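Local coordinates for YfkN protein (Bacillus subtilis subsp. subtilis, PDB 3GVE), which belongs to the calcineurin-like phosphoesterase family and holds a manganese and a magnesium ion at a shared metal centre, at residues 12-17 and 56-61; 100-105 and 165-170; 210-215 and 242-247; 274-279 and 288-293. One frame throughout, in Å; residues are numbered along the deposited sequence. Where two conformers were deposited one is given.

Contact 1 (12-17 and 56-61)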
loop_
_atom_site.group_PDB
_atom_site.type_symbol
_atom_site.label_atom_id
_atom_site.label_comp_id
_atom_site.label_asym_id
_atom_site.label_seq_id
_atom_site.Cartn_x
_atom_site.Cartn_y
_atom_site.Cartn_z
ATOM N N LEU A 12 -1.003 -35.370 0.777
ATOM C CA LEU A 12 -1.001 -34.314 1.772
ATOM C C LEU A 12 -1.165 -32.966 1.049
ATOM O O LEU A 12 -0.483 -32.702 0.080
ATOM C CB LEU A 12 0.324 -34.357 2.545
ATOM C CG LEU A 12 0.543 -33.266 3.586
ATOM C CD1 LEU A 12 -0.505 -33.387 4.689
ATOM C CD2 LEU A 12 1.940 -33.368 4.163
ATOM N N SER A 13 -2.100 -32.142 1.506
ATOM C CA SER A 13 -2.297 -30.812 0.937
ATOM C C SER A 13 -1.875 -29.771 1.956
ATOM O O SER A 13 -2.157 -29.902 3.130
ATOM C CB SER A 13 -3.757 -30.595 0.584
ATOM O OG SER A 13 -4.152 -31.436 -0.471
ATOM N N ILE A 14 -1.195 -28.736 1.492
ATOM C CA ILE A 14 -0.805 -27.633 2.354
ATOM C C ILE A 14 -1.434 -26.373 1.795
ATOM O O ILE A 14 -1.205 -26.032 0.657
ATOM C CB ILE A 14 0.739 -27.454 2.373
ATOM C CG1 ILE A 14 1.449 -28.738 2.826
ATOM C CG2 ILE A 14 1.137 -26.296 3.281
ATOM C CD1 ILE A 14 2.858 -28.831 2.313
ATOM N N LEU A 15 -2.232 -25.702 2.612
ATOM C CA LEU A 15 -2.847 -24.424 2.231
ATOM C C LEU A 15 -2.092 -23.295 2.916
ATOM O O LEU A 15 -1.715 -23.442 4.060
ATOM C CB LEU A 15 -4.303 -24.405 2.669
ATOM C CG LEU A 15 -5.147 -25.625 2.265
ATOM C CD1 LEU A 15 -6.576 -25.423 2.757
ATOM C CD2 LEU A 15 -5.126 -25.855 0.759
ATOM N N ALA A 16 -1.879 -22.182 2.213
ATOM C CA ALA A 16 -1.007 -21.116 2.726
ATOM C C ALA A 16 -1.501 -19.710 2.457
ATOM O O ALA A 16 -1.911 -19.395 1.327
ATOM C CB ALA A 16 0.405 -21.258 2.145
ATOM N N THR A 17 -1.415 -18.862 3.489
ATOM C CA THR A 17 -1.633 -17.406 3.278
ATOM C C THR A 17 -0.323 -16.687 3.472
ATOM O O THR A 17 0.648 -17.229 4.124
ATOM C CB THR A 17 -2.700 -16.883 4.245
ATOM O OG1 THR A 17 -2.378 -17.301 5.601
ATOM C CG2 THR A 17 -4.057 -17.423 3.880
ATOM N N ASN A 56 -6.394 -34.813 4.662
ATOM C CA ASN A 56 -5.001 -34.569 5.023
ATOM C C ASN A 56 -4.586 -33.169 4.593
ATOM O O ASN A 56 -3.833 -32.999 3.672
ATOM C CB ASN A 56 -4.059 -35.592 4.359
ATOM C CG ASN A 56 -4.465 -37.042 4.587
ATOM O OD1 ASN A 56 -4.814 -37.456 5.673
ATOM N ND2 ASN A 56 -4.350 -37.813 3.541
ATOM N N THR A 57 -5.102 -32.164 5.274
ATOM C CA THR A 57 -4.833 -30.774 4.906
ATOM C C THR A 57 -4.253 -29.987 6.074
ATOM O O THR A 57 -4.785 -29.980 7.186
ATOM C CB THR A 57 -6.110 -30.087 4.360
ATOM O OG1 THR A 57 -6.500 -30.730 3.145
ATOM C CG2 THR A 57 -5.852 -28.621 4.061
ATOM N N LEU A 58 -3.140 -29.326 5.800
ATOM C CA LEU A 58 -2.508 -28.421 6.737
ATOM C C LEU A 58 -2.740 -26.994 6.269
ATOM O O LEU A 58 -2.898 -26.768 5.086
ATOM C CB LEU A 58 -1.007 -28.704 6.791
ATOM C CG LEU A 58 -0.651 -30.148 7.146
ATOM C CD1 LEU A 58 0.846 -30.329 6.948
ATOM C CD2 LEU A 58 -1.075 -30.469 8.597
ATOM N N LEU A 59 -2.731 -26.057 7.215
ATOM C CA LEU A 59 -2.948 -24.645 6.938
ATOM C C LEU A 59 -1.867 -23.812 7.638
ATOM O O LEU A 59 -1.676 -23.891 8.827
ATOM C CB LEU A 59 -4.350 -24.239 7.402
ATOM C CG LEU A 59 -4.679 -22.738 7.361
ATOM C CD1 LEU A 59 -4.669 -22.199 5.923
ATOM C CD2 LEU A 59 -6.048 -22.506 8.012
ATOM N N VAL A 60 -1.158 -23.019 6.850
ATOM C CA VAL A 60 -0.025 -22.234 7.361
ATOM C C VAL A 60 -0.085 -20.792 6.897
ATOM O O VAL A 60 -0.608 -20.487 5.844
ATOM C CB VAL A 60 1.336 -22.859 6.934
ATOM C CG1 VAL A 60 1.421 -24.312 7.435
ATOM C CG2 VAL A 60 1.526 -22.812 5.425
ATOM N N ASP A 61 0.459 -19.914 7.718
ATOM C CA ASP A 61 0.621 -18.511 7.336
ATOM C C ASP A 61 2.091 -18.164 7.208
ATOM O O ASP A 61 2.906 -18.641 7.980
ATOM C CB ASP A 61 -0.012 -17.574 8.355
ATOM C CG ASP A 61 0.048 -16.134 7.901
ATOM O OD1 ASP A 61 -0.670 -15.763 6.957
ATOM O OD2 ASP A 61 0.855 -15.395 8.452
#
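L15 and T57 meet obliquely on one face of a parallel strand pair in the two-sheet sandwich of the calcineurin-like phosphoesterase fold. The T57 methyl CG2 comes to 3.5 Å from CD1 of L15, while its OG1 branch turns to the carbonyl oxygen of N54. Further along this face CD1 of L59 lies 3.9 Å from CB of L15, and helix 40-53 covers the group through I47, H50 and R51.

I14, A16, L58 and V60 occupy the other face, where the pair looks into the sandwich toward I212 and L214 of strand 210-215. V60 CG2 is its junction: it sits 3.8 Å from CB of A16, and I14 CG2 slants across it at 4.1 Å. At the start of the pair, CD1 of L12 approaches CD1 of L58 at 4.0 Å.

Between the faces S13 and L15 each give an N-H and accept one, and the S13 N to N56 O bond is almost straight at 179°.

The pair ends on a side-chain bond. Chi1 of 50° sets OG1 of T17 between the backbone N and the carbonyl carbon, facing D61, whose side chain it meets at about a right angle. T17 OG1 also bonds the Y101 hydroxyl, and it donates to D61 OD1 at 2.7 Å, on the anti lone pair of that oxygen.

Contact 2 (100-105 and 165-170)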
loop_
_atom_site.group_PDB
_atom_site.type_symbol
_atom_site.label_atom_id
_atom_site.label_comp_id
_atom_site.label_asym_id
_atom_site.label_seq_id
_atom_site.Cartn_x
_atom_site.Cartn_y
_atom_site.Cartn_z
ATOM N N LYS A 100 -8.067 -22.520 12.756
ATOM C CA LYS A 100 -7.262 -23.707 13.053
ATOM C C LYS A 100 -6.001 -23.783 12.167
ATOM O O LYS A 100 -5.700 -24.799 11.565
ATOM C CB LYS A 100 -8.120 -24.987 12.984
ATOM C CG LYS A 100 -9.223 -24.981 14.035
ATOM C CD LYS A 100 -10.080 -26.234 13.956
ATOM C CE LYS A 100 -11.210 -26.170 14.969
ATOM N NZ LYS A 100 -11.679 -27.545 15.346
ATOM N N TYR A 101 -5.254 -22.686 12.113
ATOM C CA TYR A 101 -3.935 -22.722 11.482
ATOM C C TYR A 101 -3.043 -23.725 12.206
ATOM O O TYR A 101 -3.139 -23.885 13.412
ATOM C CB TYR A 101 -3.288 -21.345 11.510
ATOM C CG TYR A 101 -3.632 -20.504 10.302
ATOM C CD1 TYR A 101 -4.878 -19.890 10.194
ATOM C CD2 TYR A 101 -2.721 -20.333 9.268
ATOM C CE1 TYR A 101 -5.199 -19.122 9.090
ATOM C CE2 TYR A 101 -3.034 -19.551 8.150
ATOM C CZ TYR A 101 -4.284 -18.972 8.066
ATOM O OH TYR A 101 -4.633 -18.204 6.990
ATOM N N ASP A 102 -2.177 -24.380 11.447
ATOM C CA ASP A 102 -1.229 -25.351 12.001
ATOM C C ASP A 102 0.150 -24.747 12.320
ATOM O O ASP A 102 0.864 -25.272 13.147
ATOM C CB ASP A 102 -1.079 -26.538 11.046
ATOM C CG ASP A 102 -2.382 -27.298 10.858
ATOM O OD1 ASP A 102 -2.818 -27.942 11.815
ATOM O OD2 ASP A 102 -2.952 -27.216 9.774
ATOM N N ALA A 103 0.513 -23.654 11.641
ATOM C CA ALA A 103 1.798 -23.006 11.857
ATOM C C ALA A 103 1.802 -21.610 11.265
ATOM O O ALA A 103 1.036 -21.365 10.335
ATOM C CB ALA A 103 2.931 -23.806 11.214
ATOM N N GLY A 104 2.694 -20.775 11.774
ATOM C CA GLY A 104 2.910 -19.468 11.178
ATOM C C GLY A 104 4.379 -19.068 11.324
ATOM O O GLY A 104 5.189 -19.809 11.900
ATOM N N THR A 105 4.705 -17.874 10.816
ATOM C CA THR A 105 6.111 -17.409 10.861
ATOM C C THR A 105 6.184 -15.912 10.946
ATOM O O THR A 105 5.120 -15.218 10.932
ATOM C CB THR A 105 6.874 -17.994 9.656
ATOM O OG1 THR A 105 8.279 -17.900 9.927
ATOM C CG2 THR A 105 6.574 -17.248 8.353
ATOM N N VAL A 165 5.686 -34.076 10.476
ATOM C CA VAL A 165 5.782 -32.851 9.665
ATOM C C VAL A 165 6.482 -31.794 10.470
ATOM O O VAL A 165 6.080 -31.468 11.607
ATOM C CB VAL A 165 4.381 -32.368 9.268
ATOM C CG1 VAL A 165 4.425 -31.130 8.349
ATOM C CG2 VAL A 165 3.658 -33.505 8.501
ATOM N N GLY A 166 7.492 -31.214 9.887
ATOM C CA GLY A 166 8.246 -30.126 10.472
ATOM C C GLY A 166 7.984 -28.785 9.807
ATOM O O GLY A 166 7.795 -28.755 8.569
ATOM N N TYR A 167 7.973 -27.716 10.562
ATOM C CA TYR A 167 7.866 -26.391 9.993
ATOM C C TYR A 167 9.089 -25.611 10.427
ATOM O O TYR A 167 9.462 -25.636 11.586
ATOM C CB TYR A 167 6.617 -25.687 10.511
ATOM C CG TYR A 167 5.318 -26.445 10.285
ATOM C CD1 TYR A 167 4.567 -26.271 9.132
ATOM C CD2 TYR A 167 4.842 -27.323 11.250
ATOM C CE1 TYR A 167 3.380 -26.969 8.945
ATOM C CE2 TYR A 167 3.656 -28.008 11.074
ATOM C CZ TYR A 167 2.929 -27.827 9.925
ATOM O OH TYR A 167 1.745 -28.514 9.765
ATOM N N ILE A 168 9.667 -24.892 9.481
ATOM C CA ILE A 168 10.774 -23.981 9.742
ATOM C C ILE A 168 10.452 -22.662 9.051
ATOM O O ILE A 168 9.847 -22.651 8.000
ATOM C CB ILE A 168 12.125 -24.565 9.226
ATOM C CG1 ILE A 168 13.307 -23.658 9.609
ATOM C CG2 ILE A 168 12.090 -24.833 7.708
ATOM C CD1 ILE A 168 14.698 -24.310 9.380
ATOM N N GLY A 169 10.861 -21.556 9.648
ATOM C CA GLY A 169 10.555 -20.245 9.078
ATOM C C GLY A 169 11.770 -19.344 8.978
ATOM O O GLY A 169 12.696 -19.468 9.739
ATOM N N PHE A 170 11.714 -18.420 8.029
ATOM C CA PHE A 170 12.787 -17.458 7.739
ATOM C C PHE A 170 12.250 -16.066 7.458
ATOM O O PHE A 170 11.198 -15.917 6.864
ATOM C CB PHE A 170 13.614 -17.904 6.520
ATOM C CG PHE A 170 14.026 -19.331 6.573
ATOM C CD1 PHE A 170 15.091 -19.738 7.361
ATOM C CD2 PHE A 170 13.334 -20.272 5.855
ATOM C CE1 PHE A 170 15.454 -21.067 7.416
ATOM C CE2 PHE A 170 13.696 -21.603 5.899
ATOM C CZ PHE A 170 14.764 -22.005 6.689
#
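The hydroxyl oxygen of T105, hydrogen-bonded to the carbonyl oxygen of V130, rests against the bare main chain of G169, with T105 OG1 3.4 Å from G169 CA. Chi1 of -162° turns OG1 anti to the backbone N and onto the glycine, where the absence of a side chain lets it come so close. No hydrogen bond joins the two segments: T105 OG1 bonds to V130 of the neighbouring strand in its own small sheet and meets strand 160-170 by packing alone.

The fuller meeting is between A103 and Y167. The methyl CB of A103 stands over one face of the Y167 ring, 3.7 Å from the ring centroid and 16° off its normal, a CH-pi contact. It is displaced a little toward the rim, so that CD1 of Y167, at 3.6 Å, is the nearest ring atom. At the far end of the ring, Y167 OH lies 3.7 Å from CB of D102, approached obliquely. The D102 carboxylate turns from the tyrosine, and its OD2 accepts the backbone N-H of L59, tying this loop to strand 57-61.

K100 closes the preceding helix, 91-98, with a Schellman motif, and the chain then runs past Y167 into the short strand 104-105, which pairs with 129-130. N108, a little further on, is a magnesium ligand. Y167 is packed among L58 and V60 of strand 57-61, I212 of strand 210-215 and V147 and N149 of strand 146-154, whereas I168 and F170 turn to the opposite side of their strand, against helix 192-205.

Contact 3 (210-215 and 242-247)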
loop_
_atom_site.group_PDB
_atom_site.type_symbol
_atom_site.label_atom_id
_atom_site.label_comp_id
_atom_site.label_asym_id
_atom_site.label_seq_id
_atom_site.Cartn_x
_atom_site.Cartn_y
_atom_site.Cartn_z
ATOM N N VAL A 210 8.591 -34.868 6.600
ATOM C CA VAL A 210 8.240 -33.836 5.620
ATOM C C VAL A 210 8.595 -32.500 6.241
ATOM O O VAL A 210 8.259 -32.259 7.375
ATOM C CB VAL A 210 6.731 -33.853 5.308
ATOM C CG1 VAL A 210 6.349 -32.680 4.395
ATOM C CG2 VAL A 210 6.336 -35.184 4.675
ATOM N N ILE A 211 9.301 -31.660 5.498
ATOM C CA ILE A 211 9.725 -30.361 6.007
ATOM C C ILE A 211 9.122 -29.242 5.147
ATOM O O ILE A 211 9.321 -29.211 3.934
ATOM C CB ILE A 211 11.280 -30.234 6.058
ATOM C CG1 ILE A 211 11.864 -31.162 7.142
ATOM C CG2 ILE A 211 11.690 -28.779 6.321
ATOM C CD1 ILE A 211 13.377 -31.200 7.184
ATOM N N ILE A 212 8.397 -28.332 5.812
ATOM C CA ILE A 212 7.713 -27.180 5.111
ATOM C C ILE A 212 8.410 -25.930 5.546
ATOM O O ILE A 212 8.538 -25.644 6.762
ATOM C CB ILE A 212 6.236 -27.160 5.484
ATOM C CG1 ILE A 212 5.547 -28.461 5.014
ATOM C CG2 ILE A 212 5.594 -25.954 4.796
ATOM C CD1 ILE A 212 4.196 -28.679 5.623
ATOM N N ALA A 213 8.940 -25.187 4.575
ATOM C CA ALA A 213 9.564 -23.903 4.869
ATOM C C ALA A 213 8.565 -22.772 4.732
ATOM O O ALA A 213 8.007 -22.608 3.601
ATOM C CB ALA A 213 10.729 -23.678 3.872
ATOM N N LEU A 214 8.362 -22.030 5.804
ATOM C CA LEU A 214 7.614 -20.793 5.768
ATOM C C LEU A 214 8.651 -19.689 5.528
ATOM O O LEU A 214 9.195 -19.098 6.437
ATOM C CB LEU A 214 6.830 -20.631 7.068
ATOM C CG LEU A 214 5.980 -21.867 7.439
ATOM C CD1 LEU A 214 5.251 -21.667 8.749
ATOM C CD2 LEU A 214 5.001 -22.268 6.352
ATOM N N ALA A 215 8.940 -19.483 4.249
ATOM C CA ALA A 215 10.016 -18.608 3.841
ATOM C C ALA A 215 9.471 -17.232 3.513
ATOM O O ALA A 215 8.963 -17.004 2.436
ATOM C CB ALA A 215 10.732 -19.211 2.636
ATOM N N ILE A 242 14.184 -29.872 2.193
ATOM C CA ILE A 242 12.927 -29.129 2.203
ATOM C C ILE A 242 12.007 -29.732 1.157
ATOM O O ILE A 242 12.371 -29.880 0.003
ATOM C CB ILE A 242 13.137 -27.643 1.882
ATOM C CG1 ILE A 242 14.012 -26.995 2.957
ATOM C CG2 ILE A 242 11.783 -26.932 1.763
ATOM C CD1 ILE A 242 14.453 -25.545 2.653
ATOM N N ASP A 243 10.807 -30.082 1.584
ATOM C CA ASP A 243 9.823 -30.702 0.703
ATOM C C ASP A 243 8.800 -29.750 0.083
ATOM O O ASP A 243 8.166 -30.093 -0.889
ATOM C CB ASP A 243 9.101 -31.820 1.440
ATOM C CG ASP A 243 10.071 -32.865 1.951
ATOM O OD1 ASP A 243 10.759 -33.489 1.126
ATOM O OD2 ASP A 243 10.178 -33.019 3.166
ATOM N N ALA A 244 8.641 -28.571 0.679
ATOM C CA ALA A 244 7.677 -27.576 0.198
ATOM C C ALA A 244 8.098 -26.219 0.709
ATOM O O ALA A 244 8.556 -26.113 1.823
ATOM C CB ALA A 244 6.293 -27.916 0.713
ATOM N N ILE A 245 7.904 -25.199 -0.121
ATOM C CA ILE A 245 8.245 -23.824 0.236
ATOM C C ILE A 245 7.058 -22.892 0.021
ATOM O O ILE A 245 6.505 -22.816 -1.060
ATOM C CB ILE A 245 9.445 -23.297 -0.588
ATOM C CG1 ILE A 245 10.682 -24.169 -0.343
ATOM C CG2 ILE A 245 9.736 -21.839 -0.227
ATOM C CD1 ILE A 245 11.833 -23.921 -1.365
ATOM N N ILE A 246 6.692 -22.186 1.078
ATOM C CA ILE A 246 5.761 -21.075 0.981
ATOM C C ILE A 246 6.614 -19.800 0.885
ATOM O O ILE A 246 7.486 -19.577 1.709
ATOM C CB ILE A 246 4.836 -20.985 2.209
ATOM C CG1 ILE A 246 4.230 -22.354 2.581
ATOM C CG2 ILE A 246 3.749 -19.933 1.983
ATOM C CD1 ILE A 246 3.585 -23.091 1.438
ATOM N N SER A 247 6.340 -18.987 -0.130
ATOM C CA SER A 247 7.084 -17.775 -0.379
ATOM C C SER A 247 6.118 -16.614 -0.245
ATOM O O SER A 247 4.931 -16.743 -0.359
ATOM C CB SER A 247 7.698 -17.841 -1.784
ATOM O OG SER A 247 8.393 -16.663 -2.146
#
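I242 touches A213 just before two parallel strands come into register, in a beta-alpha-beta unit made of strand 210-215, helix 232-238 and strand 244-247. Its CG2 lies 4.0 Å from CB of A213, and L235 of the connecting helix packs on the same isoleucine.

D243 then grips I211 by both ends of its main chain. The D243 N-H reaches the carbonyl oxygen of I211, in the carbonyl plane. Chi1 of -58° puts the carboxylate carbon CG beside the aspartate's own N, and from there OD2 of D243 takes the I211 N-H at 2.8 Å on its anti lone pair. A side chain thus probably takes the place of the backbone acceptor that regular parallel pairing would supply.

A244 adds a weak bond to the same I211 oxygen and starts the regular pairing by accepting the N-H of A213. I245 turns to the helix side, where its CG2 meets CB of A215 at 4.0 Å and A236 covers it. I246 faces the other way. Its CG1 lies 3.8 Å from CD2 of L214, the two side chains running alongside each other in the same direction, while its N-H bonds A213 O and its carbonyl takes the A215 N-H, a bond bent to 141°.

A215 O accepts a hydrogen bond from ND2 of N62; it lies 3.1 Å from I246 O with no bond between the two carbonyl oxygens.

Contact 4 (274-279 and 288-293); sequences GIPVVM and GVIDLK
P276 and I290 cross at about a right angle, the ring atom CG of P276 standing 3.7 Å from the branch methyl CG2 of I290. The same ring atom meets CD2 of L292 at 3.8 Å, so one corner of the proline touches two neighbours on strand 286-297. I290 also serves V278: chi1 of -69° sets CG1 of I290 anti to its carbonyl carbon, and that atom meets CG1 of V278 at 3.6 Å. Beyond it CD1 of I290 turns back over the proline, 3.7 Å from P276 O. The other valine methyl, CG2 of V278, comes to 3.9 Å from CA of G288, where no side chain intervenes.

The two strands run almost antiparallel, 170° apart, yet their axes come no nearer than 6.7 Å and no hydrogen bond joins them. Each is bonded into a different sheet. P276 O and V278 O accept N-H groups of strand 244-247, while G288, I290 and L292 pair with strand 9-17. Beyond this shell A244 and I246 also pack on I290, and S306 of strand 300-312 touches both P276 and L292. D291 starts away from 274-279, and its OD1 is hydrogen-bonded to H11 NE2 and S13 OG.

The join between the sheets is therefore apolar. It rests on the fit of methyl and ring carbons, and the main-chain bonds named here run within each sheet and not between them.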
loop_
_atom_site.group_PDB
_atom_site.type_symbol
_atom_site.label_atom_id
_atom_site.label_comp_id
_atom_site.label_asym_id
_atom_site.label_seq_id
_atom_site.Cartn_x
_atom_site.Cartn_y
_atom_site.Cartn_z
ATOM N N GLY A 274 12.565 -28.807 -8.454
ATOM C CA GLY A 274 11.770 -29.972 -8.125
ATOM C C GLY A 274 10.966 -29.864 -6.851
ATOM O O GLY A 274 10.276 -30.782 -6.511
ATOM N N ILE A 275 11.054 -28.734 -6.166
ATOM C CA ILE A 275 10.327 -28.523 -4.913
ATOM C C ILE A 275 9.147 -27.605 -5.173
ATOM O O ILE A 275 9.333 -26.569 -5.780
ATOM C CB ILE A 275 11.256 -27.864 -3.877
ATOM C CG1 ILE A 275 12.431 -28.802 -3.569
ATOM C CG2 ILE A 275 10.505 -27.500 -2.592
ATOM C CD1 ILE A 275 13.538 -28.170 -2.738
ATOM N N PRO A 276 7.947 -27.965 -4.718
ATOM C CA PRO A 276 6.802 -27.074 -4.943
ATOM C C PRO A 276 6.951 -25.786 -4.129
ATOM O O PRO A 276 7.370 -25.811 -2.974
ATOM C CB PRO A 276 5.602 -27.903 -4.460
ATOM C CG PRO A 276 6.155 -28.875 -3.503
ATOM C CD PRO A 276 7.573 -29.161 -3.936
ATOM N N VAL A 277 6.609 -24.684 -4.781
ATOM C CA VAL A 277 6.686 -23.354 -4.206
ATOM C C VAL A 277 5.415 -22.609 -4.569
ATOM O O VAL A 277 4.965 -22.678 -5.694
ATOM C CB VAL A 277 7.865 -22.567 -4.818
ATOM C CG1 VAL A 277 7.923 -21.137 -4.256
ATOM C CG2 VAL A 277 9.183 -23.311 -4.579
ATOM N N VAL A 278 4.861 -21.890 -3.610
ATOM C CA VAL A 278 3.725 -21.023 -3.903
ATOM C C VAL A 278 3.940 -19.646 -3.287
ATOM O O VAL A 278 4.517 -19.517 -2.220
ATOM C CB VAL A 278 2.372 -21.641 -3.427
ATOM C CG1 VAL A 278 2.106 -22.953 -4.184
ATOM C CG2 VAL A 278 2.353 -21.854 -1.909
HETATM N N MSE A 279 3.445 -18.632 -3.980
HETATM C CA MSE A 279 3.448 -17.258 -3.483
HETATM C C MSE A 279 2.081 -16.666 -3.809
HETATM O O MSE A 279 1.818 -16.235 -4.932
HETATM C CB MSE A 279 4.555 -16.410 -4.121
HETATM C CG MSE A 279 4.536 -14.951 -3.638
HETATM SE SE MSE A 279 5.721 -13.797 -4.652
HETATM C CE MSE A 279 7.413 -14.517 -4.080
ATOM N N GLY A 288 -2.500 -20.156 -1.440
ATOM C CA GLY A 288 -1.507 -21.078 -1.974
ATOM C C GLY A 288 -1.920 -22.504 -1.664
ATOM O O GLY A 288 -2.440 -22.786 -0.606
ATOM N N VAL A 289 -1.648 -23.401 -2.601
ATOM C CA VAL A 289 -2.028 -24.804 -2.463
ATOM C C VAL A 289 -0.886 -25.666 -2.963
ATOM O O VAL A 289 -0.542 -25.611 -4.121
ATOM C CB VAL A 289 -3.329 -25.134 -3.263
ATOM C CG1 VAL A 289 -3.731 -26.592 -3.063
ATOM C CG2 VAL A 289 -4.463 -24.203 -2.858
ATOM N N ILE A 290 -0.307 -26.453 -2.066
ATOM C CA ILE A 290 0.692 -27.437 -2.454
ATOM C C ILE A 290 0.168 -28.848 -2.195
ATOM O O ILE A 290 -0.300 -29.151 -1.122
ATOM C CB ILE A 290 2.015 -27.223 -1.693
ATOM C CG1 ILE A 290 2.676 -25.930 -2.183
ATOM C CG2 ILE A 290 2.930 -28.410 -1.847
ATOM C CD1 ILE A 290 3.982 -25.596 -1.483
ATOM N N ASP A 291 0.257 -29.688 -3.216
ATOM C CA ASP A 291 -0.113 -31.096 -3.103
ATOM C C ASP A 291 1.161 -31.923 -3.117
ATOM O O ASP A 291 2.004 -31.752 -3.971
ATOM C CB ASP A 291 -1.053 -31.498 -4.244
ATOM C CG ASP A 291 -2.400 -30.804 -4.140
ATOM O OD1 ASP A 291 -3.147 -31.108 -3.217
ATOM O OD2 ASP A 291 -2.678 -29.917 -4.961
ATOM N N LEU A 292 1.285 -32.790 -2.124
ATOM C CA LEU A 292 2.374 -33.764 -2.046
ATOM C C LEU A 292 1.801 -35.170 -2.138
ATOM O O LEU A 292 0.872 -35.495 -1.431
ATOM C CB LEU A 292 3.130 -33.634 -0.728
ATOM C CG LEU A 292 3.801 -32.282 -0.433
ATOM C CD1 LEU A 292 4.538 -32.282 0.892
ATOM C CD2 LEU A 292 4.711 -31.855 -1.596
ATOM N N LYS A 293 2.467 -35.992 -2.970
ATOM C CA LYS A 293 2.145 -37.486 -2.931
ATOM C C LYS A 293 3.367 -38.128 -2.295
ATOM O O LYS A 293 4.452 -38.125 -2.805
ATOM C CB LYS A 293 1.924 -38.021 -4.323
ATOM C CG LYS A 293 0.740 -37.487 -4.944
ATOM C CD LYS A 293 0.487 -37.989 -6.383
ATOM C CE LYS A 293 -0.778 -37.418 -6.977
ATOM N NZ LYS A 293 -0.998 -37.928 -8.452
#

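From the N terminus, contact 1 closes first, bringing 56-61 back beside 12-17 after helix 40-53. Contact 2 then returns strand 160-170 to the loop at 100-105, contact 3 closes the beta-alpha-beta unit, and contact 4 closes the short eight-residue connection between 274-279 and 288-293. All four follow in series, so none nests within or crosses another. Neighbouring strands bind them into sheets: 160-170 pairs with 210-215, 244-247 with 275-280, and 9-17 with 286-297. Contacts 1 and 3 face each other across the sandwich, A16 CB lying 3.6 Å from I246 CG2, whereas contacts 2 and 4 stay about 8 Å apart at their nearest atoms.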